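Local coordinates for protein TqaA (Penicillium aethiopicum, PDB 5DLK) that is a fungal nonribosomal peptide synthetase whose terminal condensation-like domain, the part crystallised here as a mutant, probably macrocyclises the finished peptide, at residues L91-E104 against N149-L161. Numbering follows the deposited sequence.
Sequences LVDRHSILRTSFVE and NVLGGSLPVRFTL
Ser101 turns OG anti to its backbone nitrogen (chi1 157°) and donates to Gly153 O at 2.6 Å, while Phe102 swings CG to the side of its own backbone nitrogen (chi1 -61°), its side chain lying beside that of Val150, pointing the same way. Val150 CG1 sits 3.9 Å from Phe102 CD1, and Pro156 CG meets the ring at its edge. Gly153, whose carbonyl takes the serine bond, has a positive phi of 100°; a CB there would be jammed against Gly152 O and press on Val103 CG1. Replacing Ser101 by alanine would probably leave Gly153 O without this hydroxyl donor and weaken the direct tie between strand and loop. Waters also bridge the two backbones: one accepts from Val157 N and donates to Leu98 O and Thr100 O, and a second donates to both Leu98 O, at 2.8 Å, and Val157 O. Beyond them, Leu98 CD2 packs on Val157 CG2 at 3.8 Å, and Val92 CG2 reaches the edge of the Phe159 ring, 3.6 Å from CE1. Strand 100-105 pairs with strand 108-115 across its other edge. The contact thus joins a small antiparallel sheet to the loop that begins with two overlapping type I turns and runs into strand 158-163 of the mixed sheet, within the condensation-domain fold.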
loop_
_atom_site.group_PDB
_atom_site.type_symbol
_atom_site.label_atom_id
_atom_site.label_comp_id
_atom_site.label_asym_id
_atom_site.label_seq_id
_atom_site.Cartn_x
_atom_site.Cartn_y
_atom_site.Cartn_z
ATOM N N LEU A 91 -8.398 -9.862 -17.433
ATOM C CA LEU A 91 -7.548 -9.379 -16.350
ATOM C C LEU A 91 -7.969 -10.002 -15.015
ATOM O O LEU A 91 -7.124 -10.484 -14.250
ATOM C CB LEU A 91 -7.586 -7.856 -16.269
ATOM C CG LEU A 91 -6.587 -7.254 -15.273
ATOM C CD1 LEU A 91 -5.150 -7.395 -15.771
ATOM C CD2 LEU A 91 -6.929 -5.794 -15.008
ATOM N N VAL A 92 -9.271 -10.018 -14.753
ATOM C CA VAL A 92 -9.795 -10.576 -13.514
ATOM C C VAL A 92 -9.613 -12.101 -13.465
ATOM O O VAL A 92 -9.305 -12.664 -12.409
ATOM C CB VAL A 92 -11.261 -10.194 -13.336
ATOM C CG1 VAL A 92 -11.855 -10.850 -12.102
ATOM C CG2 VAL A 92 -11.371 -8.674 -13.243
ATOM N N ASP A 93 -9.775 -12.765 -14.611
ATOM C CA ASP A 93 -9.429 -14.182 -14.728
ATOM C C ASP A 93 -7.993 -14.458 -14.267
ATOM O O ASP A 93 -7.732 -15.414 -13.533
ATOM C CB ASP A 93 -9.587 -14.663 -16.180
ATOM C CG ASP A 93 -11.023 -14.654 -16.654
ATOM O OD1 ASP A 93 -11.950 -14.659 -15.809
ATOM O OD2 ASP A 93 -11.229 -14.653 -17.888
ATOM N N ARG A 94 -7.068 -13.619 -14.712
ATOM C CA ARG A 94 -5.647 -13.822 -14.461
ATOM C C ARG A 94 -5.221 -13.627 -12.996
ATOM O O ARG A 94 -4.361 -14.357 -12.504
ATOM C CB ARG A 94 -4.832 -12.885 -15.360
ATOM C CG ARG A 94 -3.321 -12.949 -15.145
ATOM C CD ARG A 94 -2.603 -12.096 -16.176
ATOM N NE ARG A 94 -1.160 -12.005 -15.960
ATOM C CZ ARG A 94 -0.292 -12.976 -16.238
ATOM N NH1 ARG A 94 1.005 -12.794 -16.013
ATOM N NH2 ARG A 94 -0.717 -14.136 -16.734
ATOM N N HIS A 95 -5.807 -12.649 -12.302
ATOM C CA HIS A 95 -5.336 -12.298 -10.947
ATOM C C HIS A 95 -6.394 -12.529 -9.875
ATOM O O HIS A 95 -7.348 -11.766 -9.775
ATOM C CB HIS A 95 -4.898 -10.831 -10.900
ATOM C CG HIS A 95 -3.769 -10.499 -11.829
ATOM N ND1 HIS A 95 -2.468 -10.877 -11.585
ATOM C CD2 HIS A 95 -3.744 -9.792 -12.985
ATOM C CE1 HIS A 95 -1.692 -10.433 -12.555
ATOM N NE2 HIS A 95 -2.441 -9.771 -13.418
ATOM N N SER A 96 -6.221 -13.545 -9.039
ATOM C CA SER A 96 -7.299 -13.914 -8.127
ATOM C C SER A 96 -7.599 -12.830 -7.084
ATOM O O SER A 96 -8.714 -12.767 -6.559
ATOM C CB SER A 96 -6.984 -15.245 -7.436
ATOM O OG SER A 96 -5.914 -15.119 -6.524
ATOM N N ILE A 97 -6.627 -11.960 -6.792
ATOM C CA ILE A 97 -6.890 -10.872 -5.853
ATOM C C ILE A 97 -7.998 -9.949 -6.389
ATOM O O ILE A 97 -8.758 -9.380 -5.612
ATOM C CB ILE A 97 -5.604 -10.039 -5.551
ATOM C CG1 ILE A 97 -5.845 -9.077 -4.379
ATOM C CG2 ILE A 97 -5.159 -9.254 -6.767
ATOM C CD1 ILE A 97 -6.295 -9.753 -3.122
ATOM N N LEU A 98 -8.115 -9.838 -7.714
ATOM C CA LEU A 98 -9.136 -8.980 -8.320
ATOM C C LEU A 98 -10.532 -9.641 -8.277
ATOM O O LEU A 98 -11.547 -8.971 -8.484
ATOM C CB LEU A 98 -8.751 -8.617 -9.766
ATOM C CG LEU A 98 -7.410 -7.922 -10.007
ATOM C CD1 LEU A 98 -7.191 -7.588 -11.481
ATOM C CD2 LEU A 98 -7.265 -6.666 -9.144
ATOM N N ARG A 99 -10.589 -10.943 -7.992
ATOM C CA ARG A 99 -11.889 -11.587 -7.782
ATOM C C ARG A 99 -12.067 -11.987 -6.336
ATOM O O ARG A 99 -12.716 -12.988 -6.028
ATOM C CB ARG A 99 -12.058 -12.811 -8.689
ATOM C CG ARG A 99 -10.792 -13.350 -9.281
ATOM C CD ARG A 99 -11.105 -14.395 -10.361
ATOM N NE ARG A 99 -9.869 -14.997 -10.828
ATOM C CZ ARG A 99 -9.316 -16.065 -10.276
ATOM N NH1 ARG A 99 -9.914 -16.666 -9.255
ATOM N NH2 ARG A 99 -8.175 -16.529 -10.745
ATOM N N THR A 100 -11.476 -11.203 -5.439
ATOM C CA THR A 100 -11.604 -11.472 -4.020
ATOM C C THR A 100 -12.652 -10.578 -3.357
ATOM O O THR A 100 -12.736 -9.374 -3.619
ATOM C CB THR A 100 -10.221 -11.301 -3.318
ATOM O OG1 THR A 100 -9.309 -12.259 -3.856
ATOM C CG2 THR A 100 -10.337 -11.531 -1.857
ATOM N N SER A 101 -13.438 -11.198 -2.485
ATOM C CA SER A 101 -14.459 -10.567 -1.679
ATOM C C SER A 101 -13.998 -10.606 -0.216
ATOM O O SER A 101 -13.384 -11.591 0.217
ATOM C CB SER A 101 -15.793 -11.312 -1.888
ATOM O OG SER A 101 -16.694 -11.146 -0.815
ATOM N N PHE A 102 -14.263 -9.540 0.533
ATOM C CA PHE A 102 -13.827 -9.460 1.924
ATOM C C PHE A 102 -15.019 -9.406 2.848
ATOM O O PHE A 102 -15.940 -8.619 2.638
ATOM C CB PHE A 102 -12.947 -8.218 2.174
ATOM C CG PHE A 102 -11.698 -8.189 1.363
ATOM C CD1 PHE A 102 -11.707 -7.704 0.068
ATOM C CD2 PHE A 102 -10.491 -8.616 1.909
ATOM C CE1 PHE A 102 -10.541 -7.682 -0.687
ATOM C CE2 PHE A 102 -9.333 -8.595 1.171
ATOM C CZ PHE A 102 -9.351 -8.133 -0.132
ATOM N N VAL A 103 -15.009 -10.238 3.881
ATOM C CA VAL A 103 -15.992 -10.079 4.941
ATOM C C VAL A 103 -15.311 -10.288 6.275
ATOM O O VAL A 103 -14.170 -10.739 6.349
ATOM C CB VAL A 103 -17.195 -11.074 4.830
ATOM C CG1 VAL A 103 -17.954 -10.888 3.528
ATOM C CG2 VAL A 103 -16.722 -12.511 4.971
ATOM N N GLU A 104 -16.030 -9.957 7.329
ATOM C CA GLU A 104 -15.543 -10.139 8.669
ATOM C C GLU A 104 -16.143 -11.425 9.226
ATOM O O GLU A 104 -17.341 -11.614 9.151
ATOM C CB GLU A 104 -15.954 -8.953 9.528
ATOM C CG GLU A 104 -14.877 -8.292 10.342
ATOM C CD GLU A 104 -15.355 -6.982 10.945
ATOM O OE1 GLU A 104 -16.561 -6.850 11.241
ATOM O OE2 GLU A 104 -14.528 -6.063 11.104
ATOM N N ASN A 149 -18.448 -0.220 1.278
ATOM C CA ASN A 149 -18.516 -1.098 2.437
ATOM C C ASN A 149 -17.813 -2.415 2.117
ATOM O O ASN A 149 -18.460 -3.453 1.895
ATOM C CB ASN A 149 -19.972 -1.338 2.851
ATOM C CG ASN A 149 -20.090 -2.215 4.085
ATOM O OD1 ASN A 149 -19.181 -2.269 4.915
ATOM N ND2 ASN A 149 -21.211 -2.913 4.208
ATOM N N VAL A 150 -16.481 -2.357 2.077
ATOM C CA VAL A 150 -15.677 -3.469 1.618
ATOM C C VAL A 150 -15.958 -4.731 2.425
ATOM O O VAL A 150 -16.025 -5.820 1.862
ATOM C CB VAL A 150 -14.163 -3.130 1.675
ATOM C CG1 VAL A 150 -13.314 -4.370 1.410
ATOM C CG2 VAL A 150 -13.838 -2.032 0.661
ATOM N N LEU A 151 -16.157 -4.581 3.730
ATOM C CA LEU A 151 -16.344 -5.758 4.588
ATOM C C LEU A 151 -17.760 -6.327 4.491
ATOM O O LEU A 151 -18.075 -7.339 5.124
ATOM C CB LEU A 151 -16.010 -5.418 6.036
ATOM C CG LEU A 151 -14.502 -5.251 6.232
ATOM C CD1 LEU A 151 -14.181 -4.930 7.686
ATOM C CD2 LEU A 151 -13.739 -6.496 5.749
ATOM N N GLY A 152 -18.599 -5.684 3.686
ATOM C CA GLY A 152 -19.914 -6.230 3.371
ATOM C C GLY A 152 -19.879 -7.372 2.368
ATOM O O GLY A 152 -20.891 -8.061 2.157
ATOM N N GLY A 153 -18.729 -7.566 1.729
ATOM C CA GLY A 153 -18.534 -8.663 0.796
ATOM C C GLY A 153 -18.639 -8.351 -0.691
ATOM O O GLY A 153 -18.276 -9.178 -1.519
ATOM N N SER A 154 -19.122 -7.163 -1.041
ATOM C CA SER A 154 -19.207 -6.773 -2.447
ATOM C C SER A 154 -17.807 -6.694 -3.044
ATOM O O SER A 154 -16.889 -6.155 -2.413
ATOM C CB SER A 154 -19.937 -5.430 -2.584
ATOM O OG SER A 154 -19.902 -4.964 -3.923
ATOM N N LEU A 155 -17.616 -7.253 -4.235
ATOM C CA LEU A 155 -16.301 -7.220 -4.870
ATOM C C LEU A 155 -15.832 -5.780 -5.061
ATOM O O LEU A 155 -16.520 -4.986 -5.710
ATOM C CB LEU A 155 -16.344 -7.934 -6.216
ATOM C CG LEU A 155 -16.644 -9.425 -6.102
ATOM C CD1 LEU A 155 -17.362 -9.936 -7.354
ATOM C CD2 LEU A 155 -15.354 -10.193 -5.874
ATOM N N PRO A 156 -14.670 -5.425 -4.486
ATOM C CA PRO A 156 -14.268 -4.021 -4.651
ATOM C C PRO A 156 -13.798 -3.712 -6.065
ATOM O O PRO A 156 -13.889 -2.562 -6.464
ATOM C CB PRO A 156 -13.108 -3.850 -3.645
ATOM C CG PRO A 156 -13.324 -4.936 -2.630
ATOM C CD PRO A 156 -13.865 -6.111 -3.454
ATOM N N VAL A 157 -13.301 -4.708 -6.795
ATOM C CA VAL A 157 -12.752 -4.454 -8.125
ATOM C C VAL A 157 -13.877 -4.511 -9.170
ATOM O O VAL A 157 -14.563 -5.528 -9.328
ATOM C CB VAL A 157 -11.621 -5.428 -8.481
ATOM C CG1 VAL A 157 -11.296 -5.393 -9.980
ATOM C CG2 VAL A 157 -10.345 -5.077 -7.676
ATOM N N ARG A 158 -14.074 -3.393 -9.853
ATOM C CA ARG A 158 -15.142 -3.283 -10.846
ATOM C C ARG A 158 -14.805 -2.173 -11.825
ATOM O O ARG A 158 -14.050 -1.246 -11.505
ATOM C CB ARG A 158 -16.491 -3.043 -10.172
ATOM C CG ARG A 158 -16.541 -1.872 -9.207
ATOM C CD ARG A 158 -17.897 -1.867 -8.482
ATOM N NE ARG A 158 -18.097 -3.135 -7.793
ATOM C CZ ARG A 158 -19.271 -3.709 -7.553
ATOM N NH1 ARG A 158 -20.410 -3.143 -7.965
ATOM N NH2 ARG A 158 -19.297 -4.873 -6.895
ATOM N N PHE A 159 -15.360 -2.279 -13.029
ATOM C CA PHE A 159 -14.932 -1.460 -14.156
ATOM C C PHE A 159 -16.070 -0.613 -14.686
ATOM O O PHE A 159 -17.227 -1.039 -14.665
ATOM C CB PHE A 159 -14.410 -2.334 -15.303
ATOM C CG PHE A 159 -13.259 -3.217 -14.932
ATOM C CD1 PHE A 159 -13.469 -4.427 -14.300
ATOM C CD2 PHE A 159 -11.966 -2.830 -15.235
ATOM C CE1 PHE A 159 -12.389 -5.260 -13.956
ATOM C CE2 PHE A 159 -10.876 -3.648 -14.894
ATOM C CZ PHE A 159 -11.095 -4.862 -14.257
ATOM N N THR A 160 -15.718 0.583 -15.146
ATOM C CA THR A 160 -16.685 1.529 -15.708
ATOM C C THR A 160 -16.134 2.015 -17.036
ATOM O O THR A 160 -14.947 2.265 -17.169
ATOM C CB THR A 160 -16.947 2.737 -14.771
ATOM O OG1 THR A 160 -17.415 2.277 -13.494
ATOM C CG2 THR A 160 -18.011 3.659 -15.362
ATOM N N LEU A 161 -17.009 2.155 -18.026
ATOM C CA LEU A 161 -16.603 2.618 -19.344
ATOM C C LEU A 161 -17.566 3.716 -19.762
ATOM O O LEU A 161 -18.757 3.453 -19.921
ATOM C CB LEU A 161 -16.631 1.456 -20.342
ATOM C CG LEU A 161 -15.952 1.619 -21.692
ATOM C CD1 LEU A 161 -14.526 2.090 -21.489
ATOM C CD2 LEU A 161 -15.970 0.279 -22.418
HETATM O O HOH W 1 -12.555 -7.713 -6.013
HETATM O O HOH W 2 -14.099 -8.355 -9.379
HETATM O O HOH W 3 -15.417 -7.127 -0.285
HETATM O O HOH W 4 -18.709 -8.743 7.222
#